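Local atomic coordinates of uncharacterized protein YhfS (Escherichia coli, PDB entry 4J8L), a protein that is of unknown function but carries covalently bound pyridoxal 5'-phosphate and may have a cysteine synthase-like activity. Residues Val106-Gln110 and Met111-Leu115; Asp211-Asn214 and Arg215-Ala218; Tyr320-Ser323 and Gly324-Gln328; Arg352-Arg355 and Glu356-Ser360. All coordinates share one frame; numbering follows the deposited sequence.

Interaction 1. Residues Val106-Gln110 and Met111-Leu115; sequences VIIEQ and MGLTL
A Schellman motif, in which Gly112 and Leu113 bond back onto Glu109 and Ile108, ends helix 102-111 of a beta-alpha-beta unit and turns the chain into strand 114-118. Leu113 N donates to Ile108 O at 3.2 Å, and Gly112 N reaches Glu109 O at 3.1 Å from above the carbonyl plane. Gly112 has positive phi (63°), which reverses the chain. Just before the glycine, Met111 N, of a selenomethionine, donates to Ile107 O at 2.9 Å.

Beside this turn Ile108 and Leu115 meet at about a right angle. Ile108 CG2 stands anti to its own backbone N (chi1, measured to CG1, -74°), which brings this branch to 3.8 Å from Leu115 CD2, and the Ile108 CD1 methyl touches the same carbon. Both residues also rest on Leu93 of strand 92-96, while Ile107 turns to helix 74-86. Replacing Ile108 with an alanine would probably open a gap beside Leu115 and deprive its CD2 methyl of this neighbour. Met111 SE lies 4.3 Å from Ile107 CG2. A water bridges the turn, donating to Leu113 O at 2.6 Å and to Ile108 O at 3.2 Å.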
loop_
_atom_site.group_PDB
_atom_site.type_symbol
_atom_site.label_atom_id
_atom_site.label_comp_id
_atom_site.label_asym_id
_atom_site.label_seq_id
_atom_site.Cartn_x
_atom_site.Cartn_y
_atom_site.Cartn_z
ATOM N N VAL A 106 -8.436 -3.718 14.382
ATOM C CA VAL A 106 -9.864 -3.554 14.645
ATOM C C VAL A 106 -10.647 -4.729 14.041
ATOM O O VAL A 106 -11.521 -5.303 14.688
ATOM C CB VAL A 106 -10.390 -2.212 14.091
ATOM C CG1 VAL A 106 -11.915 -2.177 14.120
ATOM C CG2 VAL A 106 -9.797 -1.041 14.876
ATOM N N ILE A 107 -10.303 -5.094 12.810
ATOM C CA ILE A 107 -10.939 -6.226 12.127
ATOM C C ILE A 107 -10.717 -7.527 12.903
ATOM O O ILE A 107 -11.650 -8.307 13.124
ATOM C CB ILE A 107 -10.397 -6.380 10.700
ATOM C CG1 ILE A 107 -10.872 -5.208 9.834
ATOM C CG2 ILE A 107 -10.857 -7.705 10.095
ATOM C CD1 ILE A 107 -10.139 -5.068 8.518
ATOM N N ILE A 108 -9.475 -7.740 13.331
ATOM C CA ILE A 108 -9.108 -8.899 14.150
ATOM C C ILE A 108 -9.940 -8.973 15.428
ATOM O O ILE A 108 -10.447 -10.034 15.800
ATOM C CB ILE A 108 -7.600 -8.851 14.496
ATOM C CG1 ILE A 108 -6.777 -9.225 13.259
ATOM C CG2 ILE A 108 -7.271 -9.759 15.688
ATOM C CD1 ILE A 108 -5.335 -8.788 13.319
ATOM N N GLU A 109 -10.095 -7.832 16.083
ATOM C CA GLU A 109 -10.887 -7.759 17.299
ATOM C C GLU A 109 -12.366 -8.013 17.030
ATOM O O GLU A 109 -13.027 -8.725 17.790
ATOM C CB GLU A 109 -10.687 -6.403 17.970
ATOM C CG GLU A 109 -9.292 -6.216 18.539
ATOM C CD GLU A 109 -9.023 -4.792 18.984
ATOM O OE1 GLU A 109 -9.818 -3.892 18.629
ATOM O OE2 GLU A 109 -8.011 -4.574 19.683
ATOM N N GLN A 110 -12.880 -7.445 15.943
ATOM C CA GLN A 110 -14.290 -7.594 15.605
ATOM C C GLN A 110 -14.635 -9.028 15.163
ATOM O O GLN A 110 -15.793 -9.442 15.246
ATOM C CB GLN A 110 -14.717 -6.536 14.565
ATOM C CG GLN A 110 -14.749 -5.101 15.140
ATOM C CD GLN A 110 -15.016 -3.997 14.104
ATOM O OE1 GLN A 110 -15.096 -4.251 12.905
ATOM N NE2 GLN A 110 -15.142 -2.759 14.581
HETATM N N MSE A 111 -13.634 -9.787 14.718
HETATM C CA MSE A 111 -13.838 -11.190 14.349
HETATM C C MSE A 111 -13.511 -12.148 15.494
HETATM O O MSE A 111 -13.723 -13.349 15.379
HETATM C CB MSE A 111 -12.999 -11.575 13.129
HETATM C CG MSE A 111 -13.397 -10.899 11.838
HETATM SE SE MSE A 111 -12.470 -11.703 10.309
HETATM C CE MSE A 111 -13.285 -13.476 10.338
ATOM N N GLY A 112 -12.980 -11.622 16.590
ATOM C CA GLY A 112 -12.625 -12.454 17.725
ATOM C C GLY A 112 -11.543 -13.472 17.408
ATOM O O GLY A 112 -11.520 -14.567 17.979
ATOM N N LEU A 113 -10.639 -13.113 16.501
ATOM C CA LEU A 113 -9.567 -14.016 16.109
ATOM C C LEU A 113 -8.527 -14.142 17.209
ATOM O O LEU A 113 -8.317 -13.216 17.991
ATOM C CB LEU A 113 -8.883 -13.515 14.837
ATOM C CG LEU A 113 -9.765 -13.323 13.606
ATOM C CD1 LEU A 113 -8.923 -12.878 12.415
ATOM C CD2 LEU A 113 -10.510 -14.609 13.296
ATOM N N THR A 114 -7.878 -15.297 17.249
ATOM C CA THR A 114 -6.732 -15.514 18.114
ATOM C C THR A 114 -5.484 -15.265 17.284
ATOM O O THR A 114 -5.332 -15.838 16.209
ATOM C CB THR A 114 -6.708 -16.953 18.632
ATOM O OG1 THR A 114 -7.842 -17.169 19.480
ATOM C CG2 THR A 114 -5.435 -17.221 19.422
ATOM N N LEU A 115 -4.602 -14.398 17.765
ATOM C CA LEU A 115 -3.375 -14.104 17.029
ATOM C C LEU A 115 -2.227 -15.023 17.439
ATOM O O LEU A 115 -2.008 -15.291 18.627
ATOM C CB LEU A 115 -2.958 -12.646 17.213
ATOM C CG LEU A 115 -3.914 -11.608 16.639
ATOM C CD1 LEU A 115 -3.318 -10.208 16.750
ATOM C CD2 LEU A 115 -4.250 -11.939 15.192
HETATM O O HOH W 1 -9.308 -10.860 18.690
#

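Interaction 2. Residues Asp211-Asn214 and Arg215-Ala218; sequences DVIN and RIRA
Arg217 N gives its hydrogen to Ile213 O at 2.8 Å, nearly straight at 167°, the shortest of the four i to i+4 bonds that tie 211-214 to 215-218 within helix 210-219. Ile216 N on Val212 O and Ala218 N on Asn214 O repeat the pattern, as does Arg215 N on Asp211 O, the longest at 3.2 Å.

Among the side chains, Arg215 bends at chi3 (-70°) and folds back along the helix, so that one face of its guanidinium lies over Asp211 O and the CA of Val212, with the carbonyl oxygen offset toward the rim. Arg215 CG is only 3.3 Å from Asp211 O, and Arg215 NH2 passes 3.8 Å from Val212 CG2. The group is fixed from outside by a bond from NH2 to Ala85 O, on helix 74-86. Asp211 OD2 remains 4.4 Å from Arg215 NH1, too far for a salt bridge; its OD1 instead makes a weak bond to Val212 N.

On the buried side, Ile213 and Ile216 bring their CD1 methyls to 4.4 Å and press on Val206 of strand 203-208. Arg217 leads away to Gln226 OE1.

The chemistry is thus split: aliphatic carbons seat the helix on its neighbours, and the Arg215 guanidinium is bonded to the backbone carbonyl of Ala85 rather than to the Asp211 carboxylate, with Asp211 likely to add only a diffuse electrostatic pull.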
loop_
_atom_site.group_PDB
_atom_site.type_symbol
_atom_site.label_atom_id
_atom_site.label_comp_id
_atom_site.label_asym_id
_atom_site.label_seq_id
_atom_site.Cartn_x
_atom_site.Cartn_y
_atom_site.Cartn_z
ATOM N N ASP A 211 -11.591 -19.115 -5.732
ATOM C CA ASP A 211 -12.409 -19.620 -4.631
ATOM C C ASP A 211 -12.574 -18.551 -3.540
ATOM O O ASP A 211 -13.664 -18.371 -2.999
ATOM C CB ASP A 211 -11.923 -20.979 -4.091
ATOM C CG ASP A 211 -10.501 -20.953 -3.548
ATOM O OD1 ASP A 211 -9.793 -19.939 -3.667
ATOM O OD2 ASP A 211 -10.075 -21.994 -3.007
ATOM N N VAL A 212 -11.512 -17.808 -3.262
ATOM C CA VAL A 212 -11.607 -16.724 -2.286
ATOM C C VAL A 212 -12.469 -15.560 -2.789
ATOM O O VAL A 212 -13.365 -15.088 -2.085
ATOM C CB VAL A 212 -10.222 -16.182 -1.900
ATOM C CG1 VAL A 212 -10.371 -15.049 -0.885
ATOM C CG2 VAL A 212 -9.363 -17.304 -1.352
ATOM N N ILE A 213 -12.194 -15.097 -4.006
ATOM C CA ILE A 213 -12.949 -13.992 -4.590
ATOM C C ILE A 213 -14.439 -14.326 -4.692
ATOM O O ILE A 213 -15.287 -13.476 -4.415
ATOM C CB ILE A 213 -12.402 -13.616 -5.978
ATOM C CG1 ILE A 213 -10.936 -13.185 -5.864
ATOM C CG2 ILE A 213 -13.239 -12.494 -6.622
ATOM C CD1 ILE A 213 -10.704 -12.037 -4.892
ATOM N N ASN A 214 -14.753 -15.562 -5.079
ATOM C CA ASN A 214 -16.146 -15.983 -5.172
ATOM C C ASN A 214 -16.837 -15.930 -3.809
ATOM O O ASN A 214 -18.004 -15.548 -3.716
ATOM C CB ASN A 214 -16.274 -17.391 -5.767
ATOM C CG ASN A 214 -15.997 -17.427 -7.256
ATOM O OD1 ASN A 214 -16.106 -16.415 -7.947
ATOM N ND2 ASN A 214 -15.654 -18.607 -7.762
ATOM N N ARG A 215 -16.115 -16.292 -2.752
ATOM C CA ARG A 215 -16.694 -16.214 -1.414
ATOM C C ARG A 215 -16.972 -14.766 -1.032
ATOM O O ARG A 215 -17.963 -14.465 -0.365
ATOM C CB ARG A 215 -15.801 -16.890 -0.365
ATOM C CG ARG A 215 -15.798 -18.413 -0.475
ATOM C CD ARG A 215 -15.332 -19.089 0.810
ATOM N NE ARG A 215 -13.912 -18.882 1.066
ATOM C CZ ARG A 215 -12.947 -19.649 0.564
ATOM N NH1 ARG A 215 -13.253 -20.663 -0.232
ATOM N NH2 ARG A 215 -11.678 -19.396 0.849
ATOM N N ILE A 216 -16.095 -13.869 -1.463
ATOM C CA ILE A 216 -16.301 -12.456 -1.208
ATOM C C ILE A 216 -17.522 -11.949 -1.977
ATOM O O ILE A 216 -18.411 -11.317 -1.406
ATOM C CB ILE A 216 -15.059 -11.637 -1.584
ATOM C CG1 ILE A 216 -13.896 -11.983 -0.650
ATOM C CG2 ILE A 216 -15.366 -10.139 -1.553
ATOM C CD1 ILE A 216 -12.601 -11.275 -0.994
ATOM N N ARG A 217 -17.581 -12.250 -3.270
ATOM C CA ARG A 217 -18.698 -11.770 -4.084
ATOM C C ARG A 217 -20.055 -12.249 -3.555
ATOM O O ARG A 217 -21.047 -11.515 -3.618
ATOM C CB ARG A 217 -18.513 -12.148 -5.558
ATOM C CG ARG A 217 -17.443 -11.322 -6.275
ATOM C CD ARG A 217 -17.900 -9.861 -6.508
ATOM N NE ARG A 217 -19.237 -9.824 -7.093
ATOM C CZ ARG A 217 -20.081 -8.802 -6.992
ATOM N NH1 ARG A 217 -19.726 -7.695 -6.352
ATOM N NH2 ARG A 217 -21.287 -8.890 -7.543
ATOM N N ALA A 218 -20.085 -13.457 -2.998
ATOM C CA ALA A 218 -21.326 -14.021 -2.471
ATOM C C ALA A 218 -21.899 -13.224 -1.296
ATOM O O ALA A 218 -23.098 -13.309 -1.027
ATOM C CB ALA A 218 -21.136 -15.502 -2.088
#

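Interaction 3. Residues Tyr320-Ser323 and Gly324-Gln328; sequences YRLS and GTFRQ. With ACY (acetic acid), chain C.
Phe326 sets its ring against Leu322, whose CD1 methyl lies 4.0 Å from Phe326 CD2, and lays one face on the methyl of a bound acetate, probably from the crystallisation liquor. With CG anti to the backbone N (chi1 -171°), the ring swings back over the residues that precede helix 324-329.

Ser323 is the N-cap of that helix: its OG accepts from Phe326 N at 3.3 Å. The same hydroxyl donates to acetate O at 2.6 Å, while Ser323 N points almost perfectly straight (177°) at acetate OXT, also 2.6 Å away. Both carboxylate oxygens are therefore gripped by one residue, close to the positive end of the helix dipole, which would probably steady the anion's charge.

On the other flank Arg327 bends at chi3 (-76°) and sends NE to Leu322 O at 3.0 Å, arriving well above the carbonyl plane; its N takes Ser323 O as acceptor. Its CG packs 3.7 Å from Leu322 CB. Arg327 NH2 comes within 3.9 Å of Arg321 NE, the two guanidinium planes nearly perpendicular, and Glu334 offers Arg327 a long, weak ion pair. A leucine in place of Arg327 would probably leave Leu322 O without this side-chain donor and Glu334 without its distant positive mate.

The turn follows strand 318-320, an outer strand of the four-stranded antiparallel sheet; Leu322 rests on Ala337 and Arg339 of the adjacent strand 337-341, and Thr325 touches Pro99 in a loop after strand 92-96.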
loop_
_atom_site.group_PDB
_atom_site.type_symbol
_atom_site.label_atom_id
_atom_site.label_comp_id
_atom_site.label_asym_id
_atom_site.label_seq_id
_atom_site.Cartn_x
_atom_site.Cartn_y
_atom_site.Cartn_z
ATOM N N TYR A 320 5.657 15.815 7.316
ATOM C CA TYR A 320 4.746 15.264 8.313
ATOM C C TYR A 320 5.508 14.766 9.535
ATOM O O TYR A 320 6.706 14.499 9.464
ATOM C CB TYR A 320 3.965 14.088 7.697
ATOM C CG TYR A 320 2.676 13.705 8.398
ATOM C CD1 TYR A 320 1.809 14.681 8.889
ATOM C CD2 TYR A 320 2.312 12.373 8.544
ATOM C CE1 TYR A 320 0.622 14.334 9.526
ATOM C CE2 TYR A 320 1.132 12.014 9.180
ATOM C CZ TYR A 320 0.288 13.000 9.667
ATOM O OH TYR A 320 -0.896 12.657 10.289
ATOM N N ARG A 321 4.797 14.630 10.647
ATOM C CA ARG A 321 5.361 14.006 11.835
ATOM C C ARG A 321 5.723 12.535 11.597
ATOM O O ARG A 321 5.330 11.933 10.601
ATOM C CB ARG A 321 4.372 14.121 13.004
ATOM C CG ARG A 321 3.014 13.480 12.728
ATOM C CD ARG A 321 2.003 13.809 13.827
ATOM N NE ARG A 321 0.866 12.890 13.823
ATOM C CZ ARG A 321 -0.345 13.180 13.350
ATOM N NH1 ARG A 321 -0.598 14.377 12.834
ATOM N NH2 ARG A 321 -1.308 12.268 13.396
ATOM N N LEU A 322 6.476 11.960 12.529
ATOM C CA LEU A 322 6.815 10.542 12.481
ATOM C C LEU A 322 5.605 9.679 12.837
ATOM O O LEU A 322 4.638 10.160 13.430
ATOM C CB LEU A 322 7.965 10.248 13.452
ATOM C CG LEU A 322 9.212 11.113 13.248
ATOM C CD1 LEU A 322 10.253 10.842 14.323
ATOM C CD2 LEU A 322 9.799 10.876 11.856
ATOM N N SER A 323 5.663 8.398 12.483
ATOM C CA SER A 323 4.541 7.503 12.723
ATOM C C SER A 323 4.353 7.224 14.208
ATOM O O SER A 323 5.303 7.311 14.998
ATOM C CB SER A 323 4.732 6.178 11.978
ATOM O OG SER A 323 5.735 5.390 12.587
ATOM N N GLY A 324 3.126 6.869 14.580
ATOM C CA GLY A 324 2.809 6.551 15.959
ATOM C C GLY A 324 3.686 5.464 16.541
ATOM O O GLY A 324 4.236 5.620 17.635
ATOM N N THR A 325 3.815 4.354 15.820
ATOM C CA THR A 325 4.592 3.219 16.316
ATOM C C THR A 325 6.059 3.587 16.500
ATOM O O THR A 325 6.691 3.166 17.475
ATOM C CB THR A 325 4.493 1.994 15.378
ATOM O OG1 THR A 325 4.896 2.376 14.057
ATOM C CG2 THR A 325 3.070 1.481 15.342
ATOM N N PHE A 326 6.597 4.375 15.573
ATOM C CA PHE A 326 7.991 4.784 15.678
ATOM C C PHE A 326 8.199 5.712 16.870
ATOM O O PHE A 326 9.161 5.563 17.614
ATOM C CB PHE A 326 8.485 5.461 14.400
ATOM C CG PHE A 326 9.972 5.693 14.385
ATOM C CD1 PHE A 326 10.836 4.688 13.987
ATOM C CD2 PHE A 326 10.502 6.909 14.781
ATOM C CE1 PHE A 326 12.206 4.892 13.980
ATOM C CE2 PHE A 326 11.867 7.120 14.776
ATOM C CZ PHE A 326 12.722 6.114 14.377
ATOM N N ARG A 327 7.293 6.671 17.035
ATOM C CA ARG A 327 7.369 7.582 18.175
ATOM C C ARG A 327 7.244 6.854 19.511
ATOM O O ARG A 327 7.897 7.223 20.491
ATOM C CB ARG A 327 6.324 8.684 18.036
ATOM C CG ARG A 327 6.645 9.624 16.894
ATOM C CD ARG A 327 5.737 10.826 16.866
ATOM N NE ARG A 327 4.414 10.497 16.357
ATOM C CZ ARG A 327 3.287 10.728 17.019
ATOM N NH1 ARG A 327 3.330 11.292 18.221
ATOM N NH2 ARG A 327 2.121 10.397 16.476
ATOM N N GLN A 328 6.420 5.811 19.551
ATOM C CA GLN A 328 6.299 4.994 20.752
ATOM C C GLN A 328 7.627 4.323 21.091
ATOM O O GLN A 328 8.033 4.257 22.256
ATOM C CB GLN A 328 5.221 3.925 20.571
ATOM C CG GLN A 328 3.803 4.463 20.460
ATOM C CD GLN A 328 2.764 3.360 20.534
ATOM O OE1 GLN A 328 2.812 2.508 21.424
ATOM N NE2 GLN A 328 1.824 3.364 19.592
HETATM C C ACY C . 8.453 6.472 11.092
HETATM O O ACY C . 7.946 5.330 11.155
HETATM O OXT ACY C . 7.819 7.533 11.264
HETATM C CH3 ACY C . 9.921 6.574 10.813
#

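Interaction 4. Residues Arg352-Arg355 and Glu356-Ser360; sequences RILR and ESIAS
Arg352 and Glu356, one turn apart on helix 347-360, form a salt bridge, with Arg352 NH1 3.1 Å from Glu356 OE1. Arg352 starts out extended, its CG anti to the backbone N, and then bends at chi3 (60°), which curls the guanidinium round toward the carboxylate. Glu356 runs straight beyond CG to meet it. The carboxylate arrives at the edge of the guanidinium, the two planes 56° apart, and a weak second bond links Arg352 NH1 to Glu356 OE2 at 3.3 Å. Glu356 OE2 also lies 3.3 Å from Arg352 CG, so the acid rests alongside the aliphatic stem as well as against the charged end.

Ser357 turns its hydroxyl back onto the preceding turn of its own helix. With OG beside its own backbone N, it donates to Ile353 O at 2.6 Å. Ser357 N donates to the same oxygen, Ile353 O, at 2.9 Å, the two approaching from opposite faces of the carbonyl plane.

On the buried flank Leu354 holds an unusual chi1 of -105°, away from a staggered position, as it packs on Phe285 and Phe319. Its CD2 stands 4.4 Å from Ile358 CD1, and that methyl lies 3.4 Å from Leu354 O. Arg355 stretches out to Ala264 O.

Chemically, the buried serine hydroxyl is satisfied by its own helix, while the charge of Glu356 is matched by Arg352 at close range, with Arg300 contributing a long, weak ion pair that would probably add a little to the balance.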
loop_
_atom_site.group_PDB
_atom_site.type_symbol
_atom_site.label_atom_id
_atom_site.label_comp_id
_atom_site.label_asym_id
_atom_site.label_seq_id
_atom_site.Cartn_x
_atom_site.Cartn_y
_atom_site.Cartn_z
ATOM N N ARG A 352 14.391 23.374 -1.300
ATOM C CA ARG A 352 14.117 24.791 -1.118
ATOM C C ARG A 352 13.171 25.025 0.056
ATOM O O ARG A 352 13.408 25.889 0.896
ATOM C CB ARG A 352 13.537 25.410 -2.390
ATOM C CG ARG A 352 13.203 26.902 -2.237
ATOM C CD ARG A 352 12.573 27.491 -3.504
ATOM N NE ARG A 352 11.322 26.823 -3.874
ATOM C CZ ARG A 352 10.171 26.979 -3.228
ATOM N NH1 ARG A 352 10.105 27.773 -2.162
ATOM N NH2 ARG A 352 9.086 26.322 -3.631
ATOM N N ILE A 353 12.089 24.259 0.112
ATOM C CA ILE A 353 11.144 24.410 1.211
ATOM C C ILE A 353 11.835 24.105 2.539
ATOM O O ILE A 353 11.639 24.815 3.536
ATOM C CB ILE A 353 9.903 23.505 1.020
ATOM C CG1 ILE A 353 9.082 23.993 -0.174
ATOM C CG2 ILE A 353 9.042 23.514 2.275
ATOM C CD1 ILE A 353 7.955 23.027 -0.548
ATOM N N LEU A 354 12.663 23.064 2.549
ATOM C CA LEU A 354 13.439 22.729 3.749
ATOM C C LEU A 354 14.328 23.888 4.192
ATOM O O LEU A 354 14.317 24.277 5.364
ATOM C CB LEU A 354 14.316 21.507 3.493
ATOM C CG LEU A 354 13.884 20.177 4.099
ATOM C CD1 LEU A 354 14.938 19.124 3.818
ATOM C CD2 LEU A 354 13.658 20.332 5.597
ATOM N N ARG A 355 15.102 24.437 3.257
ATOM C CA ARG A 355 16.030 25.522 3.581
ATOM C C ARG A 355 15.320 26.794 4.027
ATOM O O ARG A 355 15.723 27.434 4.998
ATOM C CB ARG A 355 16.936 25.840 2.389
ATOM C CG ARG A 355 18.023 24.813 2.136
ATOM C CD ARG A 355 18.653 25.023 0.761
ATOM N NE ARG A 355 19.955 24.377 0.662
ATOM C CZ ARG A 355 20.565 24.085 -0.481
ATOM N NH1 ARG A 355 19.987 24.371 -1.641
ATOM N NH2 ARG A 355 21.757 23.502 -0.461
ATOM N N GLU A 356 14.271 27.167 3.303
ATOM C CA GLU A 356 13.522 28.374 3.632
ATOM C C GLU A 356 12.836 28.252 4.994
ATOM O O GLU A 356 12.785 29.218 5.761
ATOM C CB GLU A 356 12.503 28.688 2.540
ATOM C CG GLU A 356 13.118 29.140 1.220
ATOM C CD GLU A 356 12.061 29.418 0.170
ATOM O OE1 GLU A 356 10.865 29.242 0.475
ATOM O OE2 GLU A 356 12.422 29.824 -0.950
ATOM N N SER A 357 12.315 27.062 5.286
ATOM C CA SER A 357 11.645 26.809 6.556
ATOM C C SER A 357 12.626 26.911 7.721
ATOM O O SER A 357 12.341 27.566 8.729
ATOM C CB SER A 357 10.964 25.442 6.541
ATOM O OG SER A 357 9.992 25.397 5.507
ATOM N N ILE A 358 13.783 26.269 7.577
ATOM C CA ILE A 358 14.834 26.343 8.597
ATOM C C ILE A 358 15.313 27.778 8.833
ATOM O O ILE A 358 15.563 28.197 9.979
ATOM C CB ILE A 358 16.030 25.436 8.224
ATOM C CG1 ILE A 358 15.610 23.970 8.304
ATOM C CG2 ILE A 358 17.236 25.707 9.132
ATOM C CD1 ILE A 358 16.557 23.020 7.607
ATOM N N ALA A 359 15.428 28.544 7.754
ATOM C CA ALA A 359 15.892 29.920 7.862
ATOM C C ALA A 359 14.874 30.809 8.576
ATOM O O ALA A 359 15.217 31.878 9.074
ATOM C CB ALA A 359 16.214 30.484 6.477
ATOM N N SER A 360 13.629 30.352 8.637
ATOM C CA SER A 360 12.523 31.187 9.090
ATOM C C SER A 360 12.046 30.871 10.504
ATOM O O SER A 360 11.200 31.582 11.046
ATOM C CB SER A 360 11.350 31.065 8.117
ATOM O OG SER A 360 10.267 31.886 8.515
#

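All four contacts are local, and they fall into two pairs. Interactions 1 and 2, about 20 Å apart between centres, belong to the part with the seven-stranded mixed sheet, and both lean apolar residues on helix 74-86. Interactions 3 and 4, their centres about 22 Å apart, share strand 318-320 of the antiparallel sheet: one continues from its end, the other packs on its Phe319. Interaction 3 is a surface contact; the rest are partly buried, with isoleucines inward. Chemistry follows place: a helix end and a helix start use backbone and serine caps in 106-115 and 320-328, whereas 211-218 and 352-360, each within a single helix, differ, Arg215 settling over a carbonyl and Arg352 pairing with an acid.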